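PHO85 cyclin-10 (Saccharomyces cerevisiae, PDB 4KRD) serves, through its cyclin domain, as a partner of the kinase PHO85, which it directs to phosphorylate and so restrain glycogen synthase, limiting glycogen accumulation under favourable growth conditions. Local coordinates at residues 74-79 with 133-138; 102-107 with 190-195; 95-100 with 156-161. All coordinates share one frame; numbering follows the deposited sequence. Where two conformers were deposited one is given.

Contact 1. Residues 74-79 with 133-138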
loop_
_atom_site.group_PDB
_atom_site.type_symbol
_atom_site.label_atom_id
_atom_site.label_comp_id
_atom_site.label_asym_id
_atom_site.label_seq_id
_atom_site.Cartn_x
_atom_site.Cartn_y
_atom_site.Cartn_z
ATOM N N PHE B 74 -21.459 14.068 -5.840
ATOM C CA PHE B 74 -21.839 14.092 -4.425
ATOM C C PHE B 74 -23.179 14.782 -4.163
ATOM O O PHE B 74 -23.797 14.550 -3.127
ATOM C CB PHE B 74 -20.759 14.746 -3.561
ATOM C CG PHE B 74 -19.460 13.984 -3.550
ATOM C CD1 PHE B 74 -19.405 12.705 -3.027
ATOM C CD2 PHE B 74 -18.307 14.547 -4.074
ATOM C CE1 PHE B 74 -18.212 11.981 -3.037
ATOM C CE2 PHE B 74 -17.106 13.838 -4.091
ATOM C CZ PHE B 74 -17.059 12.556 -3.566
ATOM N N TYR B 75 -23.611 15.628 -5.092
ATOM C CA TYR B 75 -24.860 16.391 -4.908
ATOM C C TYR B 75 -26.087 15.482 -4.911
ATOM O O TYR B 75 -26.368 14.803 -5.896
ATOM C CB TYR B 75 -24.999 17.470 -5.976
ATOM C CG TYR B 75 -26.051 18.525 -5.651
ATOM C CD1 TYR B 75 -25.704 19.692 -4.988
ATOM C CD2 TYR B 75 -27.382 18.343 -6.005
ATOM C CE1 TYR B 75 -26.658 20.666 -4.687
ATOM C CE2 TYR B 75 -28.346 19.308 -5.708
ATOM C CZ TYR B 75 -27.973 20.462 -5.049
ATOM O OH TYR B 75 -28.913 21.417 -4.756
ATOM N N MET B 76 -26.803 15.463 -3.795
ATOM C CA MET B 76 -28.008 14.654 -3.655
ATOM C C MET B 76 -29.241 15.556 -3.675
ATOM O O MET B 76 -29.426 16.377 -2.778
ATOM C CB MET B 76 -27.954 13.892 -2.337
ATOM C CG MET B 76 -29.056 12.889 -2.146
ATOM S SD MET B 76 -28.865 12.105 -0.546
ATOM C CE MET B 76 -30.285 11.006 -0.506
ATOM N N LYS B 77 -30.073 15.400 -4.701
ATOM C CA LYS B 77 -31.259 16.238 -4.881
ATOM C C LYS B 77 -32.188 16.238 -3.673
ATOM O O LYS B 77 -32.529 17.294 -3.138
ATOM C CB LYS B 77 -32.035 15.802 -6.128
ATOM C CG LYS B 77 -31.477 16.343 -7.435
ATOM C CD LYS B 77 -31.649 17.849 -7.513
ATOM C CE LYS B 77 -31.118 18.407 -8.824
ATOM N NZ LYS B 77 -31.215 19.899 -8.877
ATOM N N SER B 78 -32.599 15.049 -3.248
ATOM C CA SER B 78 -33.577 14.924 -2.171
ATOM C C SER B 78 -32.943 14.898 -0.783
ATOM O O SER B 78 -31.787 14.505 -0.622
ATOM C CB SER B 78 -34.428 13.667 -2.375
ATOM O OG SER B 78 -33.611 12.526 -2.556
ATOM N N LYS B 79 -33.708 15.321 0.217
ATOM C CA LYS B 79 -33.264 15.235 1.603
ATOM C C LYS B 79 -33.141 13.779 2.025
ATOM O O LYS B 79 -34.037 12.976 1.764
ATOM C CB LYS B 79 -34.241 15.964 2.531
ATOM N N VAL B 133 -23.334 16.300 1.685
ATOM C CA VAL B 133 -22.846 15.623 2.889
ATOM C C VAL B 133 -23.120 14.115 2.955
ATOM O O VAL B 133 -22.230 13.329 3.307
ATOM C CB VAL B 133 -23.362 16.290 4.177
ATOM C CG1 VAL B 133 -23.082 15.396 5.381
ATOM C CG2 VAL B 133 -22.728 17.676 4.342
ATOM N N HIS B 134 -24.339 13.710 2.614
ATOM C CA HIS B 134 -24.736 12.306 2.734
ATOM C C HIS B 134 -23.859 11.374 1.877
ATOM O O HIS B 134 -23.354 10.348 2.351
ATOM C CB HIS B 134 -26.211 12.166 2.348
ATOM C CG HIS B 134 -26.776 10.803 2.591
ATOM N ND1 HIS B 134 -27.057 9.920 1.569
ATOM C CD2 HIS B 134 -27.112 10.169 3.738
ATOM C CE1 HIS B 134 -27.546 8.803 2.076
ATOM N NE2 HIS B 134 -27.585 8.925 3.391
ATOM N N ARG B 135 -23.678 11.740 0.616
ATOM C CA ARG B 135 -22.886 10.930 -0.303
ATOM C C ARG B 135 -21.394 11.028 0.005
ATOM O O ARG B 135 -20.644 10.093 -0.270
ATOM C CB ARG B 135 -23.166 11.330 -1.755
ATOM C CG ARG B 135 -24.551 10.903 -2.243
ATOM C CD ARG B 135 -24.750 11.262 -3.709
ATOM N NE ARG B 135 -26.027 10.775 -4.219
ATOM C CZ ARG B 135 -26.410 10.865 -5.484
ATOM N NH1 ARG B 135 -25.611 11.416 -6.389
ATOM N NH2 ARG B 135 -27.593 10.388 -5.849
ATOM N N MET B 136 -20.970 12.163 0.557
ATOM C CA MET B 136 -19.580 12.340 0.980
ATOM C C MET B 136 -19.215 11.388 2.119
ATOM O O MET B 136 -18.123 10.822 2.147
ATOM C CB MET B 136 -19.333 13.788 1.404
ATOM C CG MET B 136 -17.900 14.087 1.830
ATOM S SD MET B 136 -16.680 13.918 0.500
ATOM C CE MET B 136 -17.259 15.169 -0.645
ATOM N N ILE B 137 -20.130 11.228 3.066
ATOM C CA ILE B 137 -19.943 10.301 4.179
ATOM C C ILE B 137 -19.791 8.868 3.685
ATOM O O ILE B 137 -18.891 8.145 4.105
ATOM C CB ILE B 137 -21.120 10.389 5.174
ATOM C CG1 ILE B 137 -21.020 11.689 5.978
ATOM C CG2 ILE B 137 -21.134 9.195 6.104
ATOM C CD1 ILE B 137 -22.290 12.039 6.751
ATOM N N ILE B 138 -20.689 8.463 2.800
ATOM C CA ILE B 138 -20.615 7.155 2.166
ATOM C C ILE B 138 -19.231 6.898 1.549
ATOM O O ILE B 138 -18.590 5.890 1.840
ATOM C CB ILE B 138 -21.702 7.035 1.097
ATOM C CG1 ILE B 138 -23.087 7.053 1.762
ATOM C CG2 ILE B 138 -21.547 5.749 0.297
ATOM C CD1 ILE B 138 -24.219 6.899 0.774
HETATM O O HOH W 1 -25.135 13.844 -0.623
#
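Two hydrogen bonds grip the oxygen of an ordered water that bridges the loop 74-79 and the helix 130-148. It donates to F74 O at 2.9 Å and accepts from R135 N at 2.8 Å, so that loop carbonyl and helix amide are joined through one solvent molecule. R135 then runs out extended from CG to NE alongside the loop, its CD 3.5 Å from F74 O. One face of the guanidinium is laid against Y75 O and the CA of M76, while NH1 is hydrogen-bonded to N73 O, the carbonyl just before F74. The aromatic side of the contact is a Met-aromatic pair. M136 leaves the backbone with CG anti to N, then bends at chi2 (65°) and chi3 (62°), and this fold lowers CE over the middle of the F74 ring, 3.6 Å from the centroid and 11° off the normal. Its SD sits over the same face. At the other end the extended M76 brings SD obliquely to the H134 ring, 4.3 Å from the centroid. L172 and L176 of helix 166-180 also touch F74, so this loop joins the core of the cyclin fold. The chemistry is therefore that of a bridging water and two sulfur-ring contacts, one over a face, one oblique, and the carbonyls of N73 and Y75 would probably stabilise the guanidinium charge.

Contact 2. Residues 102-107 with 190-195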
loop_
_atom_site.group_PDB
_atom_site.type_symbol
_atom_site.label_atom_id
_atom_site.label_comp_id
_atom_site.label_asym_id
_atom_site.label_seq_id
_atom_site.Cartn_x
_atom_site.Cartn_y
_atom_site.Cartn_z
ATOM N N TYR B 102 -12.920 5.913 11.015
ATOM C CA TYR B 102 -13.494 7.244 11.021
ATOM C C TYR B 102 -12.432 8.347 11.100
ATOM O O TYR B 102 -12.625 9.430 10.550
ATOM C CB TYR B 102 -14.556 7.352 12.126
ATOM C CG TYR B 102 -15.630 6.301 11.938
ATOM C CD1 TYR B 102 -16.482 6.360 10.843
ATOM C CD2 TYR B 102 -15.768 5.239 12.819
ATOM C CE1 TYR B 102 -17.445 5.416 10.637
ATOM C CE2 TYR B 102 -16.751 4.276 12.627
ATOM C CZ TYR B 102 -17.588 4.380 11.532
ATOM O OH TYR B 102 -18.576 3.451 11.295
ATOM N N LEU B 103 -11.304 8.067 11.750
ATOM C CA LEU B 103 -10.209 9.036 11.782
ATOM C C LEU B 103 -9.665 9.247 10.372
ATOM O O LEU B 103 -9.434 10.380 9.946
ATOM C CB LEU B 103 -9.084 8.587 12.716
ATOM C CG LEU B 103 -9.472 8.271 14.166
ATOM C CD1 LEU B 103 -8.290 7.672 14.939
ATOM C CD2 LEU B 103 -10.017 9.512 14.857
ATOM N N VAL B 104 -9.474 8.153 9.645
ATOM C CA VAL B 104 -9.025 8.246 8.256
ATOM C C VAL B 104 -10.100 8.914 7.387
ATOM O O VAL B 104 -9.791 9.734 6.517
ATOM C CB VAL B 104 -8.628 6.859 7.674
ATOM C CG1 VAL B 104 -8.466 6.948 6.168
ATOM C CG2 VAL B 104 -7.309 6.338 8.317
ATOM N N ALA B 105 -11.361 8.559 7.619
ATOM C CA ALA B 105 -12.465 9.190 6.904
ATOM C C ALA B 105 -12.446 10.691 7.111
ATOM O O ALA B 105 -12.687 11.477 6.177
ATOM C CB ALA B 105 -13.807 8.612 7.364
ATOM N N THR B 106 -12.193 11.093 8.351
ATOM C CA THR B 106 -12.143 12.512 8.674
ATOM C C THR B 106 -10.983 13.192 7.953
ATOM O O THR B 106 -11.132 14.294 7.414
ATOM C CB THR B 106 -12.037 12.758 10.193
ATOM O OG1 THR B 106 -13.142 12.142 10.861
ATOM C CG2 THR B 106 -12.031 14.271 10.502
ATOM N N PHE B 107 -9.830 12.533 7.921
ATOM C CA PHE B 107 -8.687 13.121 7.243
ATOM C C PHE B 107 -8.914 13.243 5.743
ATOM O O PHE B 107 -8.416 14.175 5.117
ATOM C CB PHE B 107 -7.374 12.361 7.505
ATOM C CG PHE B 107 -6.186 13.062 6.920
ATOM C CD1 PHE B 107 -5.603 14.132 7.595
ATOM C CD2 PHE B 107 -5.692 12.708 5.671
ATOM C CE1 PHE B 107 -4.528 14.821 7.046
ATOM C CE2 PHE B 107 -4.618 13.404 5.107
ATOM C CZ PHE B 107 -4.036 14.458 5.800
ATOM N N ARG B 190 0.569 10.274 11.958
ATOM C CA ARG B 190 0.374 11.718 11.916
ATOM C C ARG B 190 -0.919 12.132 11.222
ATOM O O ARG B 190 -1.490 13.169 11.548
ATOM C CB ARG B 190 1.555 12.431 11.264
ATOM C CG ARG B 190 2.883 12.185 11.957
ATOM C CD ARG B 190 4.005 12.824 11.170
ATOM N NE ARG B 190 3.987 14.275 11.269
ATOM C CZ ARG B 190 4.356 15.091 10.289
ATOM N NH1 ARG B 190 4.755 14.591 9.127
ATOM N NH2 ARG B 190 4.318 16.402 10.471
ATOM N N LYS B 191 -1.381 11.344 10.257
ATOM C CA LYS B 191 -2.659 11.671 9.628
ATOM C C LYS B 191 -3.810 11.339 10.575
ATOM O O LYS B 191 -4.761 12.120 10.694
ATOM C CB LYS B 191 -2.793 11.025 8.243
ATOM C CG LYS B 191 -1.738 11.579 7.267
ATOM C CD LYS B 191 -2.075 11.284 5.833
ATOM C CE LYS B 191 -1.085 11.954 4.901
ATOM N NZ LYS B 191 0.240 11.297 4.891
ATOM N N LEU B 192 -3.689 10.219 11.291
ATOM C CA LEU B 192 -4.655 9.855 12.318
ATOM C C LEU B 192 -4.752 10.978 13.344
ATOM O O LEU B 192 -5.852 11.392 13.737
ATOM C CB LEU B 192 -4.263 8.545 13.018
ATOM C CG LEU B 192 -4.347 7.251 12.204
ATOM C CD1 LEU B 192 -4.289 6.027 13.107
ATOM C CD2 LEU B 192 -5.610 7.228 11.386
ATOM N N ALA B 193 -3.594 11.480 13.759
ATOM C CA ALA B 193 -3.542 12.565 14.732
ATOM C C ALA B 193 -4.152 13.841 14.171
ATOM O O ALA B 193 -4.967 14.479 14.833
ATOM C CB ALA B 193 -2.115 12.820 15.174
ATOM N N ALA B 194 -3.742 14.206 12.956
ATOM C CA ALA B 194 -4.205 15.433 12.311
ATOM C C ALA B 194 -5.723 15.554 12.273
ATOM O O ALA B 194 -6.253 16.664 12.361
ATOM C CB ALA B 194 -3.622 15.561 10.904
ATOM N N SER B 195 -6.429 14.429 12.147
ATOM C CA SER B 195 -7.885 14.485 12.063
ATOM C C SER B 195 -8.482 15.215 13.267
ATOM O O SER B 195 -9.419 16.003 13.120
ATOM C CB SER B 195 -8.511 13.090 11.906
ATOM O OG SER B 195 -8.400 12.329 13.091
#
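K191 passes its aliphatic chain obliquely over one face of the F107 ring and off past its rim. Its CB stands over the centre of the ring, 4.0 Å from the centroid and 5° off the normal, a CH-pi contact. CG, anti to the carbonyl carbon, moves on toward CZ and CE2; CD comes down to 3.4 Å from F107 CE2, and CE stays near the same two ring atoms. The bend at chi4 (73°) then turns NZ aside to M186 O and to an acidic side chain of another protein's chain, probably the kinase. A194 CB meets the ring obliquely, 4.0 Å from F107 CE1. An alanine in place of F107 would remove this ring surface and would probably leave the lysine chain less firmly placed. Helix 99-113, part of the helical cyclin fold, is crossed here by the C-terminal helix 189-203 at 76°, the local axes 8.2 Å apart. Such closeness suits the small S195, whose CB lies 3.5 Å from L103 O and also meets T106 CB. S195 OG occupies the crowded position between N and carbonyl carbon and donates to L192 O in the carbonyl plane. One turn before S195 on its helix, L192 CD2 reaches V104 CG2 at 3.6 Å and touches L103 CB, while L192 also packs on an apolar side chain of the other protein.

Contact 3. Residues 95-100 with 156-161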
loop_
_atom_site.group_PDB
_atom_site.type_symbol
_atom_site.label_atom_id
_atom_site.label_comp_id
_atom_site.label_asym_id
_atom_site.label_seq_id
_atom_site.Cartn_x
_atom_site.Cartn_y
_atom_site.Cartn_z
ATOM N N CYS B 95 -21.823 -2.150 10.591
ATOM C CA CYS B 95 -20.473 -2.500 10.142
ATOM C C CYS B 95 -19.475 -2.750 11.258
ATOM O O CYS B 95 -18.513 -3.473 11.067
ATOM C CB CYS B 95 -19.917 -1.420 9.219
ATOM S SG CYS B 95 -20.827 -1.230 7.718
ATOM N N GLU B 96 -19.688 -2.130 12.416
ATOM C CA GLU B 96 -18.801 -2.343 13.559
ATOM C C GLU B 96 -17.320 -2.118 13.223
ATOM O O GLU B 96 -16.476 -3.003 13.398
ATOM C CB GLU B 96 -19.032 -3.732 14.166
ATOM C CG GLU B 96 -20.424 -3.906 14.773
ATOM C CD GLU B 96 -20.692 -5.336 15.240
ATOM O OE1 GLU B 96 -19.723 -6.109 15.423
ATOM O OE2 GLU B 96 -21.881 -5.684 15.422
ATOM N N TYR B 97 -17.007 -0.911 12.763
ATOM C CA TYR B 97 -15.630 -0.561 12.432
ATOM C C TYR B 97 -14.863 -0.067 13.647
ATOM O O TYR B 97 -15.457 0.374 14.632
ATOM C CB TYR B 97 -15.602 0.525 11.348
ATOM C CG TYR B 97 -16.092 0.059 10.002
ATOM C CD1 TYR B 97 -15.569 -1.078 9.406
ATOM C CD2 TYR B 97 -17.068 0.769 9.314
ATOM C CE1 TYR B 97 -16.010 -1.505 8.165
ATOM C CE2 TYR B 97 -17.515 0.353 8.075
ATOM C CZ TYR B 97 -16.986 -0.785 7.507
ATOM O OH TYR B 97 -17.436 -1.204 6.275
ATOM N N GLN B 98 -13.539 -0.141 13.550
ATOM C CA GLN B 98 -12.615 0.443 14.516
ATOM C C GLN B 98 -12.628 1.946 14.388
ATOM O O GLN B 98 -12.999 2.469 13.344
ATOM C CB GLN B 98 -11.198 -0.038 14.215
ATOM C CG GLN B 98 -10.952 -1.485 14.568
ATOM C CD GLN B 98 -10.854 -1.695 16.064
ATOM O OE1 GLN B 98 -11.804 -2.155 16.702
ATOM N NE2 GLN B 98 -9.704 -1.345 16.636
ATOM N N PRO B 99 -12.203 2.652 15.445
ATOM C CA PRO B 99 -12.170 4.118 15.402
ATOM C C PRO B 99 -11.259 4.634 14.293
ATOM O O PRO B 99 -11.506 5.720 13.769
ATOM C CB PRO B 99 -11.597 4.499 16.774
ATOM C CG PRO B 99 -11.915 3.337 17.652
ATOM C CD PRO B 99 -11.816 2.126 16.766
ATOM N N THR B 100 -10.223 3.864 13.953
ATOM C CA THR B 100 -9.287 4.227 12.892
ATOM C C THR B 100 -9.985 4.507 11.562
ATOM O O THR B 100 -9.533 5.338 10.771
ATOM C CB THR B 100 -8.273 3.097 12.667
ATOM O OG1 THR B 100 -7.677 2.748 13.918
ATOM C CG2 THR B 100 -7.189 3.539 11.694
ATOM N N GLU B 156 -21.913 -5.382 -2.078
ATOM C CA GLU B 156 -23.348 -5.577 -1.910
ATOM C C GLU B 156 -23.798 -5.154 -0.513
ATOM O O GLU B 156 -24.697 -4.334 -0.365
ATOM C CB GLU B 156 -23.707 -7.045 -2.155
ATOM C CG GLU B 156 -25.198 -7.329 -2.212
ATOM C CD GLU B 156 -25.493 -8.723 -2.737
ATOM O OE1 GLU B 156 -24.636 -9.610 -2.553
ATOM O OE2 GLU B 156 -26.572 -8.929 -3.338
ATOM N N TYR B 157 -23.162 -5.720 0.506
ATOM C CA TYR B 157 -23.488 -5.397 1.886
ATOM C C TYR B 157 -23.366 -3.903 2.209
ATOM O O TYR B 157 -24.283 -3.306 2.795
ATOM C CB TYR B 157 -22.620 -6.202 2.846
ATOM C CG TYR B 157 -23.030 -6.014 4.282
ATOM C CD1 TYR B 157 -24.226 -6.545 4.748
ATOM C CD2 TYR B 157 -22.236 -5.302 5.173
ATOM C CE1 TYR B 157 -24.621 -6.375 6.058
ATOM C CE2 TYR B 157 -22.623 -5.132 6.493
ATOM C CZ TYR B 157 -23.819 -5.674 6.928
ATOM O OH TYR B 157 -24.233 -5.515 8.231
ATOM N N PHE B 158 -22.240 -3.293 1.846
ATOM C CA PHE B 158 -22.067 -1.854 2.115
ATOM C C PHE B 158 -23.122 -0.979 1.415
ATOM O O PHE B 158 -23.669 -0.050 2.015
ATOM C CB PHE B 158 -20.651 -1.379 1.770
ATOM C CG PHE B 158 -20.293 -0.056 2.399
ATOM C CD1 PHE B 158 -19.842 0.002 3.706
ATOM C CD2 PHE B 158 -20.431 1.132 1.691
ATOM C CE1 PHE B 158 -19.528 1.227 4.299
ATOM C CE2 PHE B 158 -20.115 2.356 2.275
ATOM C CZ PHE B 158 -19.669 2.404 3.583
ATOM N N SER B 159 -23.397 -1.263 0.147
ATOM C CA SER B 159 -24.454 -0.562 -0.581
ATOM C C SER B 159 -25.788 -0.576 0.177
ATOM O O SER B 159 -26.406 0.466 0.386
ATOM C CB SER B 159 -24.654 -1.198 -1.957
ATOM O OG SER B 159 -23.487 -1.079 -2.743
ATOM N N LYS B 160 -26.220 -1.762 0.595
ATOM C CA LYS B 160 -27.490 -1.907 1.306
ATOM C C LYS B 160 -27.486 -1.152 2.624
ATOM O O LYS B 160 -28.492 -0.563 3.011
ATOM C CB LYS B 160 -27.803 -3.379 1.571
ATOM C CG LYS B 160 -27.975 -4.217 0.318
ATOM C CD LYS B 160 -28.182 -5.687 0.682
ATOM C CE LYS B 160 -28.250 -6.572 -0.556
ATOM N NZ LYS B 160 -28.370 -8.009 -0.172
ATOM N N VAL B 161 -26.361 -1.183 3.325
ATOM C CA VAL B 161 -26.246 -0.429 4.566
ATOM C C VAL B 161 -26.472 1.065 4.321
ATOM O O VAL B 161 -27.167 1.730 5.097
ATOM C CB VAL B 161 -24.882 -0.653 5.240
ATOM C CG1 VAL B 161 -24.660 0.375 6.347
ATOM C CG2 VAL B 161 -24.794 -2.063 5.788
#
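Y97 and F158 form the closer-packed half of this contact, and the sulfur of C95 the looser half. Y97 CG is anti to its carbonyl carbon, and the ring runs toward helix 155-162 until OH lies 3.7 Å from F158 CD1, with CE1 of the same ring hardly farther. Seen from the tyrosine, F158 CE1 comes in at the ring edge, near its plane; seen from F158, the hydroxyl approaches obliquely. F158, with CG anti to the backbone N (chi1 -163°), projects to meet it, and V141 and R142 of helix 130-148 and L169 of helix 166-180 also touch this ring. C95 adds to the packing from its own segment, its CB 3.2 Å above the plane of the Y97 ring toward the rim. Its SG is set more loosely among three apolar neighbours: F158 CD1 at 4.3 Å, V161 CG1 at 4.4 Å and Y157 CE2 at 4.5 Å. The approach to F158 is an oblique sulfur-aromatic contact. Toward solvent the grip slackens further. Y157 is partly exposed, yet its OH is anchored by K94 O, and V161 CG2 lies over one face of its ring. Beyond it, the side chains of exposed K160 and E156 form a long salt bridge along their own helix. On the facing side, E96 leaves helical geometry with positive phi (53°) and points its carboxylate chain outward. R90, from helix 84-95, donates to both V161 O and K160 O near the end of helix 155-162. The arrangement belongs to the predominantly helical cyclin fold, where the short turn between helices 84-95 and 99-113 packs against the small helix 155-162.

In the fold
Followed from the N terminus, the chain opens the three contacts in the order 1, 3, 2 and closes them in the same order, so every pair crosses and none nests. The loop 74-79 is met again when 133-138 arrives, bringing the start of helix 130-148 back to the loop after helix 65-72. Contact 3 closes next, as 156-161 returns to the turn at 95-100. Last, 190-195 brings the C-terminal helix back to helix 99-113, which contacts 2 and 3 share. Contact 3 touches both others: F158 packs on I138 O, and Y97 on Y102. Contacts 1 and 2 lie on opposite sides of the chain's centre, about 21 Å apart between their centres.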